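Local coordinates for C381 turret protein (Sulfolobus turreted icosahedral virus, PDB 4IND) that probably builds the turrets of an archaeal icosahedral virus, with five copies of a triple jelly-roll chain assembled together, at residues G294-L299 with E374-E379; A318-R323 with E348-Q353; I69-E74 with N128-Q133; F99-N104 with I121-Q126. All blocks are in the same frame, centred on the assembly; numbering follows the deposited sequence. Where two conformers were deposited one is given.

In the fold
From the N terminus, the first jelly-roll domain holds two nested contacts. Contact 3 pairs strands 67-71 and 130-134, and within the loop it closes, contact 4 brings residues 99-104 against the end of strand 114-124. The two touch: Asn-128 donates to the carbonyl of Thr-123. After the second domain, which neither pair enters, the third domain repeats the nesting. Contact 1 joins strands 295-305 and 365-377 in one sheet, and contact 2, inside its loop, reaches from that sheet to the facing one, as strand 346-349, bonded to Leu-297 through Ile-349 O, gives way to 351-358. Contacts 1 and 3, in different domains, have centres about 38 Å apart.

Contact 1 of 4, residues G294-L299 with E374-E379; sequences GSHLRL and EQIAGE. With 2HP (dihydrogenphosphate ion), chain B.
The end of the contact beside the bound dihydrogenphosphate is its tight part, with His-296 at its middle. CG of this residue sits in the crowded position between backbone N and carbonyl carbon (chi1 62°), and the ring stands over Ile-376, whose CB makes a CH-pi contact 4.0 Å from the ring centroid. His-296 ND1 donates in the ring plane to a lone pair of Gly-378 O at 2.7 Å, and His-296 NE2 donates to 2HP O1 at 2.8 Å. Behind the ring, His-296 and Ile-376 form an antiparallel hydrogen-bonded pair. On the opposite sheet face Gln-375 NE2 donates to Ser-295 OG, which also bonds Ser-293. Beyond the paired strands, Glu-379 OE2 accepts from Gly-294 N at 2.7 Å.

The other end is looser. Partly exposed Arg-298 runs extended beside Glu-374, guanidinium and carboxylate planes 82° apart, with Arg-298 NE 4.8 Å from Glu-374 OE2; Asp-345 takes the guanidinium in a salt bridge instead. Glu-374 OE2 is buried without a partner. With ND1 donating to a carbonyl and NE2 facing an anion also held by Lys-231, the setting would favour a protonated His-296, though a proton on the phosphate could serve the same bond.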
loop_
_atom_site.group_PDB
_atom_site.type_symbol
_atom_site.label_atom_id
_atom_site.label_comp_id
_atom_site.label_asym_id
_atom_site.label_seq_id
_atom_site.Cartn_x
_atom_site.Cartn_y
_atom_site.Cartn_z
ATOM N N GLY A 294 -13.446 -9.408 21.488
ATOM C CA GLY A 294 -12.678 -9.475 20.254
ATOM C C GLY A 294 -13.412 -8.770 19.124
ATOM O O GLY A 294 -13.162 -9.042 17.943
ATOM N N SER A 295 -14.328 -7.869 19.476
ATOM C CA SER A 295 -15.062 -7.132 18.452
ATOM C C SER A 295 -15.426 -5.749 18.931
ATOM O O SER A 295 -15.251 -5.422 20.106
ATOM C CB SER A 295 -16.325 -7.895 18.042
ATOM O OG SER A 295 -17.280 -7.895 19.090
ATOM N N HIS A 296 -15.941 -4.927 18.020
ATOM C CA HIS A 296 -16.465 -3.617 18.390
ATOM C C HIS A 296 -17.709 -3.296 17.568
ATOM O O HIS A 296 -18.169 -4.129 16.790
ATOM C CB HIS A 296 -15.394 -2.527 18.264
ATOM C CG HIS A 296 -14.875 -2.336 16.879
ATOM N ND1 HIS A 296 -13.870 -3.116 16.341
ATOM C CD2 HIS A 296 -15.192 -1.429 15.922
ATOM C CE1 HIS A 296 -13.607 -2.713 15.114
ATOM N NE2 HIS A 296 -14.392 -1.683 14.835
ATOM N N LEU A 297 -18.252 -2.096 17.749
ATOM C CA LEU A 297 -19.516 -1.725 17.123
ATOM C C LEU A 297 -19.407 -0.512 16.217
ATOM O O LEU A 297 -18.464 0.276 16.302
ATOM C CB LEU A 297 -20.559 -1.429 18.207
ATOM C CG LEU A 297 -20.716 -2.522 19.265
ATOM C CD1 LEU A 297 -21.546 -2.038 20.448
ATOM C CD2 LEU A 297 -21.344 -3.748 18.636
ATOM N N ARG A 298 -20.398 -0.364 15.350
ATOM C CA ARG A 298 -20.558 0.847 14.564
ATOM C C ARG A 298 -22.065 1.113 14.466
ATOM O O ARG A 298 -22.820 0.247 14.035
ATOM C CB ARG A 298 -19.960 0.647 13.177
ATOM C CG ARG A 298 -20.042 1.864 12.308
ATOM C CD ARG A 298 -19.234 1.690 11.054
ATOM N NE ARG A 298 -19.128 2.959 10.348
ATOM C CZ ARG A 298 -18.353 3.167 9.293
ATOM N NH1 ARG A 298 -17.610 2.180 8.817
ATOM N NH2 ARG A 298 -18.318 4.362 8.719
ATOM N N LEU A 299 -22.508 2.292 14.896
ATOM C CA LEU A 299 -23.946 2.598 14.913
ATOM C C LEU A 299 -24.301 3.358 13.665
ATOM O O LEU A 299 -23.610 4.314 13.310
ATOM C CB LEU A 299 -24.327 3.436 16.131
ATOM C CG LEU A 299 -23.823 2.990 17.495
ATOM C CD1 LEU A 299 -24.460 3.836 18.592
ATOM C CD2 LEU A 299 -24.112 1.518 17.711
ATOM N N GLU A 374 -23.533 -2.394 13.271
ATOM C CA GLU A 374 -22.705 -3.477 12.794
ATOM C C GLU A 374 -21.826 -3.928 13.946
ATOM O O GLU A 374 -21.388 -3.111 14.760
ATOM C CB GLU A 374 -21.798 -3.003 11.647
ATOM C CG GLU A 374 -22.511 -2.424 10.435
ATOM C CD GLU A 374 -21.531 -1.899 9.376
ATOM O OE1 GLU A 374 -21.919 -1.777 8.196
ATOM O OE2 GLU A 374 -20.367 -1.601 9.726
ATOM N N GLN A 375 -21.575 -5.228 14.025
ATOM C CA GLN A 375 -20.525 -5.740 14.913
ATOM C C GLN A 375 -19.329 -6.081 14.044
ATOM O O GLN A 375 -19.448 -6.833 13.068
ATOM C CB GLN A 375 -21.016 -6.977 15.667
ATOM C CG GLN A 375 -19.941 -7.609 16.552
ATOM C CD GLN A 375 -20.522 -8.603 17.534
ATOM O OE1 GLN A 375 -21.692 -8.967 17.445
ATOM N NE2 GLN A 375 -19.713 -9.033 18.490
ATOM N N ILE A 376 -18.174 -5.523 14.392
ATOM C CA ILE A 376 -17.004 -5.595 13.546
ATOM C C ILE A 376 -15.879 -6.284 14.294
ATOM O O ILE A 376 -15.670 -6.026 15.480
ATOM C CB ILE A 376 -16.592 -4.191 13.119
ATOM C CG1 ILE A 376 -17.751 -3.573 12.304
ATOM C CG2 ILE A 376 -15.287 -4.225 12.330
ATOM C CD1 ILE A 376 -17.640 -2.093 12.070
ATOM N N ALA A 377 -15.163 -7.176 13.610
ATOM C CA ALA A 377 -14.050 -7.888 14.256
ATOM C C ALA A 377 -12.999 -6.909 14.723
ATOM O O ALA A 377 -12.651 -5.959 14.004
ATOM C CB ALA A 377 -13.433 -8.929 13.313
ATOM N N GLY A 378 -12.470 -7.157 15.925
ATOM C CA GLY A 378 -11.316 -6.421 16.432
ATOM C C GLY A 378 -11.621 -5.780 17.776
ATOM O O GLY A 378 -12.465 -4.879 17.866
ATOM N N GLU A 379 -10.971 -6.269 18.830
ATOM C CA GLU A 379 -11.068 -5.630 20.142
ATOM C C GLU A 379 -10.419 -4.242 20.038
ATOM O O GLU A 379 -9.333 -4.108 19.468
ATOM C CB GLU A 379 -10.324 -6.460 21.196
ATOM C CG GLU A 379 -10.522 -5.983 22.635
ATOM C CD GLU A 379 -11.969 -6.139 23.104
ATOM O OE1 GLU A 379 -12.425 -5.335 23.957
ATOM O OE2 GLU A 379 -12.647 -7.081 22.635
HETATM P P 2HP B . -13.412 -0.069 12.159
HETATM O O1 2HP B . -14.847 -0.479 12.304
HETATM O O2 2HP B . -12.667 -1.290 12.619
HETATM O O3 2HP B . -13.132 1.177 13.068
HETATM O O4 2HP B . -13.038 0.197 10.672
#

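Contact 2 of 4, residues A318-R323 with E348-Q353; sequences ATNLNR and EINSIQ
A classic beta bulge lies just after the corner where the third jelly-roll domain passes from strand 346-349 in one sheet to strand 351-358 in the other. Thr-319, on the neighbouring antiparallel strand, faces Asn-350 and Ser-351 together. Its carbonyl O is gripped twice: Asn-350 N comes from above the carbonyl plane at 2.9 Å, nearly straight at the hydrogen, and Ser-351 N approaches almost along the C=O axis at 3.2 Å. Thr-319 N returns a bond to Ser-351 O of 3.0 Å.

The side chain of Asn-350 extends the pairing beyond the strand. Its CG takes the crowded position between backbone N and carbonyl carbon (chi1 54°), which brings OD1 to Leu-321 N at 2.9 Å, in the carbonyl plane and on a lone pair. The loop it meets is itself held by an Asx turn, Asn-320 OD1 accepting from Asn-322 N. Leu-321 CD1 presses on Ser-351 CB at 3.5 Å, tighter than usual for carbons, while Ser-351 OG bonds Tyr-327. On the other sheet face Ala-318 CB meets Ile-349 CD1 at 3.8 Å, with Ile-352 beside it.

Glu-348, before the bulge, borders the bound dihydrogenphosphate and accepts through OE2 from Val-266 N of a neighbouring subunit. Two successive N-H groups converging on one carbonyl are the hallmark of the classic bulge, placed here at the passage between the facing sheets of a jelly roll.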
loop_
_atom_site.group_PDB
_atom_site.type_symbol
_atom_site.label_atom_id
_atom_site.label_comp_id
_atom_site.label_asym_id
_atom_site.label_seq_id
_atom_site.Cartn_x
_atom_site.Cartn_y
_atom_site.Cartn_z
ATOM N N ALA A 318 -22.545 6.174 24.197
ATOM C CA ALA A 318 -21.655 5.126 23.740
ATOM C C ALA A 318 -20.260 5.433 24.217
ATOM O O ALA A 318 -19.965 6.569 24.577
ATOM C CB ALA A 318 -21.675 5.041 22.233
ATOM N N THR A 319 -19.412 4.409 24.245
ATOM C CA THR A 319 -17.999 4.631 24.519
ATOM C C THR A 319 -17.154 3.452 24.091
ATOM O O THR A 319 -17.666 2.352 23.845
ATOM C CB THR A 319 -17.733 4.899 26.014
ATOM O OG1 THR A 319 -16.382 5.350 26.182
ATOM C CG2 THR A 319 -17.941 3.628 26.830
ATOM N N ASN A 320 -15.853 3.704 23.989
ATOM C CA ASN A 320 -14.865 2.640 23.963
ATOM C C ASN A 320 -14.404 2.406 25.403
ATOM O O ASN A 320 -13.568 3.147 25.925
ATOM C CB ASN A 320 -13.683 3.017 23.068
ATOM C CG ASN A 320 -12.511 2.074 23.248
ATOM O OD1 ASN A 320 -12.634 1.049 23.926
ATOM N ND2 ASN A 320 -11.374 2.405 22.644
ATOM N N LEU A 321 -14.972 1.394 26.051
ATOM C CA LEU A 321 -14.700 1.134 27.466
ATOM C C LEU A 321 -13.239 0.835 27.760
ATOM O O LEU A 321 -12.801 0.934 28.906
ATOM C CB LEU A 321 -15.565 -0.020 27.969
ATOM C CG LEU A 321 -17.049 0.291 28.152
ATOM C CD1 LEU A 321 -17.822 -0.973 28.494
ATOM C CD2 LEU A 321 -17.232 1.342 29.251
ATOM N N ASN A 322 -12.497 0.429 26.734
ATOM C CA ASN A 322 -11.060 0.196 26.878
ATOM C C ASN A 322 -10.280 1.515 26.935
ATOM O O ASN A 322 -9.115 1.568 27.353
ATOM C CB ASN A 322 -10.553 -0.698 25.739
ATOM C CG ASN A 322 -11.135 -2.105 25.798
ATOM O OD1 ASN A 322 -11.441 -2.618 26.878
ATOM N ND2 ASN A 322 -11.297 -2.736 24.633
ATOM N N ARG A 323 -10.933 2.587 26.511
ATOM C CA ARG A 323 -10.331 3.912 26.561
ATOM C C ARG A 323 -10.894 4.729 27.723
ATOM O O ARG A 323 -10.152 5.443 28.405
ATOM C CB ARG A 323 -10.565 4.655 25.246
ATOM C CG ARG A 323 -10.190 6.118 25.316
ATOM C CD ARG A 323 -10.536 6.871 24.046
ATOM N NE ARG A 323 -10.033 8.241 24.109
ATOM C CZ ARG A 323 -10.713 9.267 24.614
ATOM N NH1 ARG A 323 -11.938 9.085 25.094
ATOM N NH2 ARG A 323 -10.170 10.477 24.632
ATOM N N GLU A 348 -15.937 3.103 16.341
ATOM C CA GLU A 348 -14.957 2.833 17.393
ATOM C C GLU A 348 -15.538 2.931 18.800
ATOM O O GLU A 348 -15.001 3.601 19.656
ATOM C CB GLU A 348 -13.732 3.733 17.244
ATOM C CG GLU A 348 -12.832 3.305 16.103
ATOM C CD GLU A 348 -11.403 3.728 16.298
ATOM O OE1 GLU A 348 -10.741 3.159 17.202
ATOM O OE2 GLU A 348 -10.955 4.632 15.551
ATOM N N ILE A 349 -16.653 2.244 19.021
ATOM C CA ILE A 349 -17.218 2.110 20.356
ATOM C C ILE A 349 -17.442 0.623 20.596
ATOM O O ILE A 349 -17.434 -0.164 19.649
ATOM C CB ILE A 349 -18.561 2.835 20.442
ATOM C CG1 ILE A 349 -19.442 2.382 19.281
ATOM C CG2 ILE A 349 -18.346 4.341 20.375
ATOM C CD1 ILE A 349 -20.909 2.611 19.481
ATOM N N ASN A 350 -17.665 0.229 21.844
ATOM C CA ASN A 350 -17.935 -1.184 22.119
ATOM C C ASN A 350 -18.995 -1.351 23.191
ATOM O O ASN A 350 -19.266 -2.462 23.651
ATOM C CB ASN A 350 -16.649 -1.948 22.485
ATOM C CG ASN A 350 -15.884 -1.314 23.624
ATOM O OD1 ASN A 350 -16.440 -0.551 24.407
ATOM N ND2 ASN A 350 -14.582 -1.621 23.715
ATOM N N SER A 351 -19.588 -0.238 23.606
ATOM C CA SER A 351 -20.681 -0.289 24.575
ATOM C C SER A 351 -21.663 0.853 24.353
ATOM O O SER A 351 -21.255 1.999 24.146
ATOM C CB SER A 351 -20.139 -0.271 25.997
ATOM O OG SER A 351 -21.186 -0.453 26.924
ATOM N N ILE A 352 -22.955 0.518 24.381
ATOM C CA ILE A 352 -24.049 1.459 24.134
ATOM C C ILE A 352 -25.060 1.376 25.268
ATOM O O ILE A 352 -25.433 0.282 25.678
ATOM C CB ILE A 352 -24.825 1.092 22.871
ATOM C CG1 ILE A 352 -23.881 0.885 21.703
ATOM C CG2 ILE A 352 -25.864 2.160 22.543
ATOM C CD1 ILE A 352 -23.126 2.116 21.338
ATOM N N GLN A 353 -25.521 2.524 25.760
ATOM C CA GLN A 353 -26.597 2.543 26.748
ATOM C C GLN A 353 -27.582 3.680 26.455
ATOM O O GLN A 353 -27.251 4.659 25.779
ATOM C CB GLN A 353 -26.040 2.667 28.173
ATOM C CG GLN A 353 -25.351 4.001 28.448
ATOM C CD GLN A 353 -24.696 4.058 29.817
ATOM O OE1 GLN A 353 -24.388 3.023 30.420
ATOM N NE2 GLN A 353 -24.489 5.278 30.322
#

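Contact 3 of 4, residues I69-E74 with N128-Q133; sequences IIIDDE and NIYYIQ
Each tyrosine ring of residues 128-133 meets an isoleucine of 69-74 at its edge. Ile-70 CG1 lies in the plane of the Tyr-131 ring, 3.6 Å from CD1, the two side chains running alongside each other. On the opposite sheet face Ile-69 CG2 sits near the plane of the Tyr-130 ring, 4.2 Å from CE2, and Ile-71 CD1 approaches CD2 at 3.9 Å. The Phe-99 ring also meets Tyr-130, their planes about 75° apart. Both tyrosines hold CG anti to the backbone N. Tyr-130 OH bonds Asp-120, whereas Tyr-131 OH accepts from Gln-133 NE2.

The backbone is a regular antiparallel pair, strands 67-71 and 130-134 in one sheet of the N-terminal jelly roll. Ile-69 N donates to Ile-132 O at 2.9 Å, nearly along the C=O axis, and Ile-132 N answers to Ile-69 O. One hydrogen-bonded pair further on, Ile-71 N reaches Tyr-130 O at 2.9 Å from above the carbonyl plane, and Tyr-130 N returns the bond to Ile-71 O. Where the strand ends, Ile-129 CG1 touches Asp-72 CB at 3.7 Å. The carboxylate of Asp-72 turns from the pair to Lys-54 and Tyr-47 of a neighbouring subunit.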
loop_
_atom_site.group_PDB
_atom_site.type_symbol
_atom_site.label_atom_id
_atom_site.label_comp_id
_atom_site.label_asym_id
_atom_site.label_seq_id
_atom_site.Cartn_x
_atom_site.Cartn_y
_atom_site.Cartn_z
ATOM N N ILE A 69 21.261 -21.259 22.856
ATOM C CA ILE A 69 21.442 -20.262 21.824
ATOM C C ILE A 69 21.061 -18.934 22.464
ATOM O O ILE A 69 20.025 -18.822 23.108
ATOM C CB ILE A 69 20.565 -20.550 20.612
ATOM C CG1 ILE A 69 21.039 -21.842 19.935
ATOM C CG2 ILE A 69 20.639 -19.378 19.606
ATOM C CD1 ILE A 69 20.086 -22.374 18.882
ATOM N N ILE A 70 21.930 -17.943 22.322
ATOM C CA ILE A 70 21.727 -16.646 22.938
ATOM C C ILE A 70 22.089 -15.559 21.920
ATOM O O ILE A 70 23.224 -15.519 21.420
ATOM C CB ILE A 70 22.622 -16.479 24.195
ATOM C CG1 ILE A 70 22.305 -17.559 25.246
ATOM C CG2 ILE A 70 22.413 -15.112 24.813
ATOM C CD1 ILE A 70 23.119 -17.384 26.550
ATOM N N ILE A 71 21.139 -14.680 21.612
ATOM C CA ILE A 71 21.378 -13.625 20.633
ATOM C C ILE A 71 21.105 -12.234 21.195
ATOM O O ILE A 71 19.951 -11.844 21.339
ATOM C CB ILE A 71 20.497 -13.827 19.379
ATOM C CG1 ILE A 71 20.568 -15.284 18.911
ATOM C CG2 ILE A 71 20.940 -12.897 18.255
ATOM C CD1 ILE A 71 19.569 -15.639 17.777
ATOM N N ASP A 72 22.152 -11.471 21.503
ATOM C CA ASP A 72 21.920 -10.091 21.935
ATOM C C ASP A 72 22.362 -9.079 20.876
ATOM O O ASP A 72 22.328 -7.872 21.103
ATOM C CB ASP A 72 22.554 -9.796 23.297
ATOM C CG ASP A 72 24.039 -9.502 23.198
ATOM O OD1 ASP A 72 24.573 -8.718 24.027
ATOM O OD2 ASP A 72 24.680 -10.049 22.273
ATOM N N ASP A 73 22.749 -9.582 19.707
ATOM C CA ASP A 73 23.270 -8.736 18.636
ATOM C C ASP A 73 22.206 -7.801 18.089
ATOM O O ASP A 73 21.020 -8.084 18.196
ATOM C CB ASP A 73 23.768 -9.625 17.489
ATOM C CG ASP A 73 24.892 -10.535 17.906
ATOM O OD1 ASP A 73 24.643 -11.476 18.711
ATOM O OD2 ASP A 73 26.015 -10.320 17.406
ATOM N N GLU A 74 22.644 -6.692 17.499
ATOM C CA GLU A 74 21.724 -5.690 16.968
ATOM C C GLU A 74 21.083 -6.110 15.641
ATOM O O GLU A 74 21.309 -5.463 14.617
ATOM C CB GLU A 74 22.445 -4.357 16.741
ATOM C CG GLU A 74 23.204 -3.837 17.930
ATOM C CD GLU A 74 22.331 -3.666 19.152
ATOM O OE1 GLU A 74 22.899 -3.575 20.260
ATOM O OE2 GLU A 74 21.085 -3.621 19.009
ATOM N N ASN A 128 16.112 -6.538 23.597
ATOM C CA ASN A 128 15.670 -7.893 23.956
ATOM C C ASN A 128 16.695 -8.939 23.504
ATOM O O ASN A 128 17.290 -8.831 22.432
ATOM C CB ASN A 128 14.298 -8.164 23.315
ATOM C CG ASN A 128 13.580 -9.352 23.912
ATOM O OD1 ASN A 128 13.929 -9.840 24.996
ATOM N ND2 ASN A 128 12.539 -9.818 23.212
ATOM N N ILE A 129 16.912 -9.949 24.327
ATOM C CA ILE A 129 17.914 -10.971 24.040
ATOM C C ILE A 129 17.249 -12.319 23.852
ATOM O O ILE A 129 16.550 -12.788 24.751
ATOM C CB ILE A 129 18.905 -11.068 25.206
ATOM C CG1 ILE A 129 19.567 -9.702 25.434
ATOM C CG2 ILE A 129 19.914 -12.164 24.961
ATOM C CD1 ILE A 129 20.225 -9.557 26.788
ATOM N N TYR A 130 17.465 -12.946 22.696
ATOM C CA TYR A 130 16.894 -14.267 22.457
ATOM C C TYR A 130 17.638 -15.349 23.245
ATOM O O TYR A 130 18.862 -15.324 23.349
ATOM C CB TYR A 130 16.898 -14.611 20.951
ATOM C CG TYR A 130 16.308 -15.982 20.711
ATOM C CD1 TYR A 130 14.939 -16.200 20.848
ATOM C CD2 TYR A 130 17.118 -17.070 20.400
ATOM C CE1 TYR A 130 14.388 -17.454 20.650
ATOM C CE2 TYR A 130 16.577 -18.354 20.217
ATOM C CZ TYR A 130 15.211 -18.529 20.331
ATOM O OH TYR A 130 14.661 -19.776 20.148
ATOM N N TYR A 131 16.901 -16.318 23.764
ATOM C CA TYR A 131 17.484 -17.350 24.636
ATOM C C TYR A 131 16.693 -18.649 24.538
ATOM O O TYR A 131 15.482 -18.652 24.708
ATOM C CB TYR A 131 17.446 -16.875 26.081
ATOM C CG TYR A 131 17.965 -17.906 27.093
ATOM C CD1 TYR A 131 19.313 -18.164 27.224
ATOM C CD2 TYR A 131 17.094 -18.588 27.919
ATOM C CE1 TYR A 131 19.781 -19.093 28.159
ATOM C CE2 TYR A 131 17.544 -19.504 28.847
ATOM C CZ TYR A 131 18.888 -19.756 28.966
ATOM O OH TYR A 131 19.348 -20.683 29.892
ATOM N N ILE A 132 17.378 -19.754 24.280
ATOM C CA ILE A 132 16.746 -21.068 24.382
ATOM C C ILE A 132 17.790 -22.121 24.755
ATOM O O ILE A 132 18.928 -22.073 24.288
ATOM C CB ILE A 132 16.002 -21.452 23.073
ATOM C CG1 ILE A 132 15.127 -22.703 23.277
ATOM C CG2 ILE A 132 16.980 -21.646 21.925
ATOM C CD1 ILE A 132 14.236 -23.004 22.067
ATOM N N GLN A 133 17.402 -23.062 25.601
ATOM C CA GLN A 133 18.283 -24.167 25.968
ATOM C C GLN A 133 17.953 -25.393 25.135
ATOM O O GLN A 133 16.788 -25.644 24.803
ATOM C CB GLN A 133 18.155 -24.502 27.458
ATOM C CG GLN A 133 18.692 -23.446 28.393
ATOM C CD GLN A 133 18.781 -23.941 29.829
ATOM O OE1 GLN A 133 19.054 -25.112 30.077
ATOM N NE2 GLN A 133 18.523 -23.056 30.778
#

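Contact 4 of 4, residues F99-N104 with I121-Q126; sequences FFNNNN and IFTKEQ
Ile-121, Asn-101 and Phe-100 bury most of the surface between the loop 99-104 and the end of strand 114-124. The side chain of Ile-121 is flanked by the other two: CG1 packs at 4.1 Å from Phe-100 CD1, and CG2 lies 4.0 Å from Asn-101 ND2. The Phe-100 ring crosses Ile-121 obliquely and turns an edge to its backbone, with CD1 3.9 Å from Ile-121 N. Asn-101 supplies the polar link. Its CG lies beside the backbone N and anti to the carbonyl carbon (chi1 -72°), and the amide crosses Thr-123 at about a right angle. Thr-123 N donates to Asn-101 OD1 at 2.9 Å, an almost straight bond (178° at the hydrogen) on a lone pair in the carbonyl plane.

This loop joins strands 94-96 and 108-110 of the first jelly roll and also abuts the second domain. Asn-101 ND2 bonds Ser-170 O, and Phe-100 packs on Ile-157, Ile-161 and Ile-169. Asp-120, next to Ile-121, accepts from Phe-99 N and Phe-100 N through its two carboxylate oxygens.

Positive phi at both Phe-100 and Asn-101 curls the chain, and Asn-103 N closes onto Phe-99 O at 2.9 Å. The Phe-99 ring, CG anti to the backbone N, carries Asn-101 O over one face. Its CE2 touches Phe-122 CD1 at 3.7 Å, and Ile-121 O lies at its edge.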
loop_
_atom_site.group_PDB
_atom_site.type_symbol
_atom_site.label_atom_id
_atom_site.label_comp_id
_atom_site.label_asym_id
_atom_site.label_seq_id
_atom_site.Cartn_x
_atom_site.Cartn_y
_atom_site.Cartn_z
ATOM N N PHE A 99 11.331 -19.597 23.886
ATOM C CA PHE A 99 11.449 -18.267 24.461
ATOM C C PHE A 99 10.106 -17.522 24.454
ATOM O O PHE A 99 9.632 -17.074 25.495
ATOM C CB PHE A 99 12.520 -17.505 23.662
ATOM C CG PHE A 99 12.881 -16.148 24.215
ATOM C CD1 PHE A 99 13.460 -16.023 25.474
ATOM C CD2 PHE A 99 12.710 -15.002 23.446
ATOM C CE1 PHE A 99 13.835 -14.757 25.977
ATOM C CE2 PHE A 99 13.085 -13.738 23.940
ATOM C CZ PHE A 99 13.648 -13.621 25.203
ATOM N N PHE A 100 9.515 -17.374 23.271
ATOM C CA PHE A 100 8.221 -16.700 23.131
ATOM C C PHE A 100 8.232 -15.337 23.827
ATOM O O PHE A 100 7.206 -14.877 24.309
ATOM C CB PHE A 100 7.098 -17.571 23.744
ATOM C CG PHE A 100 6.700 -18.781 22.908
ATOM C CD1 PHE A 100 6.924 -18.820 21.548
ATOM C CD2 PHE A 100 6.073 -19.871 23.504
ATOM C CE1 PHE A 100 6.553 -19.916 20.795
ATOM C CE2 PHE A 100 5.700 -20.974 22.759
ATOM C CZ PHE A 100 5.944 -21.002 21.404
ATOM N N ASN A 101 9.413 -14.724 23.901
ATOM C CA ASN A 101 9.634 -13.441 24.567
ATOM C C ASN A 101 9.519 -13.474 26.083
ATOM O O ASN A 101 10.342 -12.879 26.774
ATOM C CB ASN A 101 8.769 -12.305 23.970
ATOM C CG ASN A 101 9.242 -11.887 22.598
ATOM O OD1 ASN A 101 10.437 -11.626 22.402
ATOM N ND2 ASN A 101 8.320 -11.842 21.629
ATOM N N ASN A 102 8.498 -14.177 26.587
ATOM C CA ASN A 102 8.193 -14.175 28.011
ATOM C C ASN A 102 7.866 -15.546 28.614
ATOM O O ASN A 102 7.425 -15.619 29.744
ATOM C CB ASN A 102 7.047 -13.201 28.316
ATOM C CG ASN A 102 7.466 -11.740 28.196
ATOM O OD1 ASN A 102 7.068 -11.043 27.268
ATOM N ND2 ASN A 102 8.257 -11.273 29.144
ATOM N N ASN A 103 8.081 -16.627 27.872
ATOM C CA ASN A 103 7.721 -17.950 28.375
ATOM C C ASN A 103 8.890 -18.585 29.108
ATOM O O ASN A 103 10.043 -18.449 28.682
ATOM C CB ASN A 103 7.338 -18.890 27.235
ATOM C CG ASN A 103 7.111 -20.313 27.725
ATOM O OD1 ASN A 103 6.289 -20.546 28.620
ATOM N ND2 ASN A 103 7.842 -21.270 27.155
ATOM N N ASN A 104 8.598 -19.294 30.188
ATOM C CA ASN A 104 9.587 -20.205 30.755
ATOM C C ASN A 104 8.970 -21.456 31.361
ATOM O O ASN A 104 9.596 -22.121 32.196
ATOM C CB ASN A 104 10.471 -19.495 31.775
ATOM C CG ASN A 104 9.684 -18.862 32.882
ATOM O OD1 ASN A 104 8.630 -19.360 33.287
ATOM N ND2 ASN A 104 10.175 -17.739 33.374
ATOM N N ILE A 121 9.338 -17.279 18.913
ATOM C CA ILE A 121 8.960 -15.922 18.548
ATOM C C ILE A 121 9.877 -14.975 19.305
ATOM O O ILE A 121 10.148 -15.178 20.496
ATOM C CB ILE A 121 7.505 -15.653 18.889
ATOM C CG1 ILE A 121 6.604 -16.591 18.075
ATOM C CG2 ILE A 121 7.165 -14.181 18.621
ATOM C CD1 ILE A 121 5.151 -16.594 18.514
ATOM N N PHE A 122 10.372 -13.949 18.619
ATOM C CA PHE A 122 11.359 -13.055 19.232
ATOM C C PHE A 122 11.126 -11.644 18.759
ATOM O O PHE A 122 11.218 -11.364 17.566
ATOM C CB PHE A 122 12.776 -13.522 18.881
ATOM C CG PHE A 122 13.883 -12.589 19.362
ATOM C CD1 PHE A 122 13.943 -12.165 20.683
ATOM C CD2 PHE A 122 14.880 -12.198 18.499
ATOM C CE1 PHE A 122 14.974 -11.324 21.128
ATOM C CE2 PHE A 122 15.919 -11.357 18.921
ATOM C CZ PHE A 122 15.966 -10.929 20.244
ATOM N N THR A 123 10.820 -10.746 19.695
ATOM C CA THR A 123 10.663 -9.340 19.340
ATOM C C THR A 123 11.983 -8.631 19.533
ATOM O O THR A 123 12.437 -8.472 20.656
ATOM C CB THR A 123 9.605 -8.652 20.218
ATOM O OG1 THR A 123 8.355 -9.331 20.046
ATOM C CG2 THR A 123 9.434 -7.183 19.805
ATOM N N LYS A 124 12.603 -8.196 18.440
ATOM C CA LYS A 124 13.808 -7.380 18.564
ATOM C C LYS A 124 13.428 -5.909 18.726
ATOM O O LYS A 124 13.259 -5.167 17.753
ATOM C CB LYS A 124 14.765 -7.595 17.380
ATOM C CG LYS A 124 16.089 -6.841 17.536
ATOM C CD LYS A 124 16.882 -7.470 18.696
ATOM C CE LYS A 124 18.020 -6.571 19.161
ATOM N NZ LYS A 124 18.715 -7.178 20.351
ATOM N N GLU A 125 13.312 -5.488 19.983
ATOM C CA GLU A 125 13.140 -4.093 20.356
ATOM C C GLU A 125 13.747 -3.913 21.746
ATOM O O GLU A 125 13.822 -4.866 22.517
ATOM C CB GLU A 125 11.651 -3.710 20.414
ATOM C CG GLU A 125 11.011 -3.369 19.060
ATOM C CD GLU A 125 9.604 -2.759 19.189
ATOM O OE1 GLU A 125 8.960 -2.925 20.253
ATOM O OE2 GLU A 125 9.133 -2.103 18.226
ATOM N N GLN A 126 14.170 -2.696 22.065
ATOM C CA GLN A 126 14.673 -2.380 23.404
ATOM C C GLN A 126 15.711 -3.368 23.935
ATOM O O GLN A 126 15.663 -3.762 25.104
ATOM C CB GLN A 126 13.511 -2.285 24.400
ATOM C CG GLN A 126 12.516 -1.173 24.091
ATOM C CD GLN A 126 11.649 -0.818 25.291
ATOM O OE1 GLN A 126 11.660 -1.513 26.303
ATOM N NE2 GLN A 126 10.902 0.268 25.185
#